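Local coordinates for dihydropteroate synthase (Xanthomonas albilineans, PDB 6Q62), which probably condenses para-aminobenzoate with 6-hydroxymethyl-7,8-dihydropterin diphosphate to give 7,8-dihydropteroate, the immediate precursor of folate derivatives, at residues P85-L90 with L98-F103; G129-V134 with V171-A176. All coordinates share one frame; numbering follows the deposited sequence.

Overall arrangement
Both contacts belong to the TIM barrel of the pterin-binding domain and follow one another along the chain. Contact 1 lays helix 76-93 against strand 98-101 of the parallel sheet and is buried, its centre about 12 Å from the centre of the chain. Contact 2 joins two outer helices, 130-137 and 162-179, nearer the surface. Their centres are about 21 Å apart; the nearest atoms, about 5 Å apart, do not touch. Helix 105-114 bridges them: I87 and V100 reach A111, while A130 and V134 lie on M108. Contact 1 packs behind the strand carrying D101, which touches the bound 6-chloroguanine, and contact 2 links neighbouring parts of the helical layer.

Contact 1: P85-L90 with L98-F103; sequences PVIERL and LSVDTF
L98 points from strand 98-101 into the side of helix 76-93, where it meets I87 and L90; this is helix-on-strand packing of a TIM barrel, the helix running back almost antiparallel (175°) to the strand that follows it. The short axes come no closer than 10.2 Å, a gap bridged by aliphatic groups. L98 meets the helix through one methyl. With CG turned to the side of the backbone N (chi1 -54°), the branch reaches out to the helix, and L98 CD1 settles against main chain as much as side chain: it is 4.0 Å from L90 C and 4.1 Å from I87 O. L90 adds its CB at 4.1 Å from the same L98 CD1.

Two residues along, V100 also serves the helix side, while S99 turns away and hydrogen-bonds through OG to OD1 of D61. D101, at the end of the strand, touches 6-chloroguanine, so the packing backs a strand that contributes to the ligand pocket. A111 of helix 105-114 touches both I87 and V100, extending the apolar layer. The CA-CB bond of I87 points along the interface rather than at the strand, but its extended chain (chi2 162°) carries I87 CD1 inward to 4.2 Å from V100 CG2.

Contact 2: G129-V134 with V171-A176; sequences GALDAV and VERIFA
A small surface contact joins two helices of the outer layer of the TIM barrel: L131, in the first turn of helix 130-137, reaches over to R173 and A176 of helix 162-179. The first helix lies in the connection from strand 118-121 to strand 141-144, and the second in the connection from strand 141-144 to strand 187-190, so they are successive elements around the barrel. Only 103 Å² is buried between the two segments, and L131 supplies about half of it. L131 CD2 makes the crossing, lying 4.0 Å from A176 O and 4.1 Å from R173 NH1. That methyl meets the guanidinium obliquely.

R173 gets there by folding its chain at chi2 (-51°) and chi3 (-56°), which brings the flat group back over its own helix. A176 CB then rests under one face, 3.4 Å from the R173 guanidinium plane and displaced toward its rim. NE of R173 hydrogen-bonds to the carbonyl O of A124, which helps hold this folded form, and its side chain also touches L143 of strand 141-144. On the first helix, D132 makes a salt bridge with R109 of helix 105-114.

With NE and NH1 of R173 already hydrogen-bonded elsewhere, L131 adds van der Waals contact alone between the two segments, so the pairing rests on fit of shape and not on directional bonding.

Contact 1: P85-L90 with L98-F103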
# COMPACT_ATOMS: atom_id res chain seq x y z
N PRO A 85 7.37 -19.17 27.62
CA PRO A 85 6.58 -20.30 27.08
C PRO A 85 6.22 -20.08 25.60
O PRO A 85 6.16 -21.03 24.83
CB PRO A 85 5.35 -20.34 27.98
CG PRO A 85 5.68 -19.52 29.16
CD PRO A 85 6.66 -18.50 28.73
N VAL A 86 6.02 -18.81 25.19
CA VAL A 86 5.70 -18.49 23.78
C VAL A 86 6.89 -18.79 22.87
O VAL A 86 6.72 -19.43 21.84
CB VAL A 86 5.20 -17.03 23.63
CG1 VAL A 86 5.01 -16.63 22.16
CG2 VAL A 86 3.90 -16.86 24.41
N ILE A 87 8.11 -18.37 23.29
CA ILE A 87 9.32 -18.67 22.51
C ILE A 87 9.52 -20.20 22.43
O ILE A 87 9.79 -20.71 21.35
CB ILE A 87 10.55 -17.97 23.13
CG1 ILE A 87 10.42 -16.44 22.96
CG2 ILE A 87 11.86 -18.47 22.50
CD1 ILE A 87 11.29 -15.63 23.86
N GLU A 88 9.36 -20.92 23.56
CA GLU A 88 9.57 -22.39 23.57
C GLU A 88 8.63 -23.09 22.58
O GLU A 88 9.05 -23.95 21.81
CB GLU A 88 9.39 -22.96 24.99
CG GLU A 88 10.48 -22.51 25.95
CD GLU A 88 10.33 -22.94 27.40
OE1 GLU A 88 9.19 -23.16 27.84
OE2 GLU A 88 11.36 -23.02 28.10
N ARG A 89 7.37 -22.66 22.55
CA ARG A 89 6.38 -23.25 21.64
C ARG A 89 6.62 -22.85 20.19
O ARG A 89 6.58 -23.71 19.31
CB ARG A 89 4.96 -22.91 22.10
CG ARG A 89 4.50 -23.75 23.29
CD ARG A 89 3.56 -22.98 24.20
NE ARG A 89 3.03 -23.81 25.30
CZ ARG A 89 3.64 -24.02 26.47
NH1 ARG A 89 4.81 -23.46 26.73
NH2 ARG A 89 3.07 -24.79 27.39
N LEU A 90 6.89 -21.55 19.93
CA LEU A 90 7.13 -21.09 18.56
C LEU A 90 8.43 -21.64 17.95
O LEU A 90 8.46 -21.89 16.75
CB LEU A 90 7.06 -19.55 18.44
CG LEU A 90 5.67 -18.92 18.58
CD1 LEU A 90 5.77 -17.41 18.59
CD2 LEU A 90 4.70 -19.38 17.45
N LEU A 98 13.35 -15.98 15.48
CA LEU A 98 12.51 -15.39 16.50
C LEU A 98 13.28 -14.30 17.22
O LEU A 98 14.40 -14.53 17.67
CB LEU A 98 12.04 -16.43 17.53
CG LEU A 98 11.33 -17.66 16.95
CD1 LEU A 98 11.08 -18.67 18.04
CD2 LEU A 98 9.99 -17.28 16.28
N SER A 99 12.67 -13.13 17.34
CA SER A 99 13.24 -12.01 18.07
C SER A 99 12.48 -11.86 19.39
O SER A 99 11.29 -12.15 19.48
CB SER A 99 13.06 -10.75 17.25
OG SER A 99 13.38 -9.58 17.99
N VAL A 100 13.20 -11.44 20.43
CA VAL A 100 12.59 -11.13 21.71
C VAL A 100 12.65 -9.61 21.88
O VAL A 100 13.75 -9.00 21.78
CB VAL A 100 13.19 -11.91 22.91
CG1 VAL A 100 14.70 -11.66 23.08
CG2 VAL A 100 12.42 -11.60 24.21
N ASP A 101 11.51 -8.99 22.08
CA ASP A 101 11.40 -7.55 22.24
C ASP A 101 11.45 -7.24 23.75
O ASP A 101 10.43 -7.36 24.46
CB ASP A 101 10.09 -7.09 21.60
CG ASP A 101 9.72 -5.64 21.67
OD1 ASP A 101 10.42 -4.89 22.36
OD2 ASP A 101 8.73 -5.26 21.02
N THR A 102 12.65 -6.93 24.24
CA THR A 102 12.86 -6.65 25.67
C THR A 102 14.05 -5.71 25.83
O THR A 102 14.92 -5.70 24.96
CB THR A 102 13.11 -7.95 26.43
OG1 THR A 102 13.17 -7.67 27.85
CG2 THR A 102 14.40 -8.69 25.99
N PHE A 103 14.09 -4.96 26.93
CA PHE A 103 15.26 -4.14 27.25
C PHE A 103 15.99 -4.72 28.47
O PHE A 103 16.99 -4.16 28.90
CB PHE A 103 14.89 -2.66 27.51
CG PHE A 103 13.84 -2.40 28.55
CD1 PHE A 103 14.17 -2.34 29.90
CD2 PHE A 103 12.53 -2.17 28.18
CE1 PHE A 103 13.18 -2.11 30.87
CE2 PHE A 103 11.55 -1.91 29.15
CZ PHE A 103 11.88 -1.88 30.48

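Contact 2: G129-V134 with V171-A176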
# COMPACT_ATOMS: atom_id res chain seq x y z
N GLY A 129 23.92 -4.06 31.96
CA GLY A 129 24.09 -5.48 31.69
C GLY A 129 23.66 -5.89 30.29
O GLY A 129 23.97 -7.00 29.83
N ALA A 130 22.91 -5.02 29.59
CA ALA A 130 22.43 -5.37 28.25
C ALA A 130 23.59 -5.55 27.24
O ALA A 130 23.56 -6.50 26.44
CB ALA A 130 21.44 -4.32 27.76
N LEU A 131 24.63 -4.71 27.32
CA LEU A 131 25.80 -4.81 26.43
C LEU A 131 26.52 -6.13 26.67
O LEU A 131 26.77 -6.86 25.74
CB LEU A 131 26.76 -3.63 26.58
CG LEU A 131 26.28 -2.25 26.09
CD1 LEU A 131 27.17 -1.12 26.65
CD2 LEU A 131 26.24 -2.17 24.56
N ASP A 132 26.77 -6.50 27.97
CA ASP A 132 27.40 -7.76 28.34
C ASP A 132 26.55 -8.96 27.87
O ASP A 132 27.10 -9.92 27.36
CB ASP A 132 27.56 -7.80 29.86
CG ASP A 132 28.34 -8.96 30.45
OD1 ASP A 132 29.53 -9.08 30.13
OD2 ASP A 132 27.77 -9.71 31.28
N ALA A 133 25.21 -8.91 28.06
CA ALA A 133 24.36 -10.02 27.61
C ALA A 133 24.45 -10.22 26.07
O ALA A 133 24.71 -11.32 25.58
CB ALA A 133 22.91 -9.81 28.05
N VAL A 134 24.27 -9.16 25.31
CA VAL A 134 24.30 -9.32 23.85
C VAL A 134 25.70 -9.76 23.38
O VAL A 134 25.77 -10.66 22.53
CB VAL A 134 23.73 -8.09 23.12
CG1 VAL A 134 23.86 -8.23 21.62
CG2 VAL A 134 22.26 -7.90 23.49
N VAL A 171 24.57 6.38 15.82
CA VAL A 171 26.03 6.27 15.64
C VAL A 171 26.65 5.94 17.04
O VAL A 171 27.43 4.99 17.16
CB VAL A 171 26.60 7.59 15.05
CG1 VAL A 171 28.11 7.69 15.23
CG2 VAL A 171 26.24 7.72 13.58
N GLU A 172 26.26 6.70 18.08
CA GLU A 172 26.71 6.49 19.48
C GLU A 172 26.42 5.07 19.98
O GLU A 172 27.28 4.45 20.58
CB GLU A 172 26.04 7.49 20.41
CG GLU A 172 26.60 8.89 20.25
CD GLU A 172 25.80 10.02 20.86
OE1 GLU A 172 24.74 9.76 21.47
OE2 GLU A 172 26.24 11.19 20.71
N ARG A 173 25.22 4.54 19.69
CA ARG A 173 24.87 3.19 20.16
C ARG A 173 25.58 2.10 19.36
O ARG A 173 25.96 1.09 19.96
CB ARG A 173 23.35 2.97 20.19
CG ARG A 173 22.59 3.96 21.07
CD ARG A 173 23.17 4.10 22.49
NE ARG A 173 23.25 2.80 23.18
CZ ARG A 173 24.09 2.55 24.19
NH1 ARG A 173 24.09 1.36 24.78
NH2 ARG A 173 24.92 3.49 24.61
N ILE A 174 25.80 2.30 18.04
CA ILE A 174 26.57 1.33 17.24
C ILE A 174 27.98 1.26 17.86
O ILE A 174 28.52 0.17 18.04
CB ILE A 174 26.65 1.76 15.72
CG1 ILE A 174 25.26 1.58 15.03
CG2 ILE A 174 27.73 0.93 14.95
CD1 ILE A 174 25.14 2.38 13.70
N PHE A 175 28.58 2.42 18.13
CA PHE A 175 29.93 2.54 18.71
C PHE A 175 30.00 1.84 20.07
O PHE A 175 30.90 1.03 20.28
CB PHE A 175 30.34 4.02 18.75
CG PHE A 175 31.71 4.29 19.31
CD1 PHE A 175 32.85 4.13 18.53
CD2 PHE A 175 31.87 4.67 20.64
CE1 PHE A 175 34.13 4.35 19.07
CE2 PHE A 175 33.14 4.92 21.17
CZ PHE A 175 34.26 4.78 20.38
N ALA A 176 29.04 2.12 20.98
CA ALA A 176 28.93 1.48 22.30
C ALA A 176 28.84 -0.03 22.17
O ALA A 176 29.53 -0.75 22.89
CB ALA A 176 27.71 2.01 23.02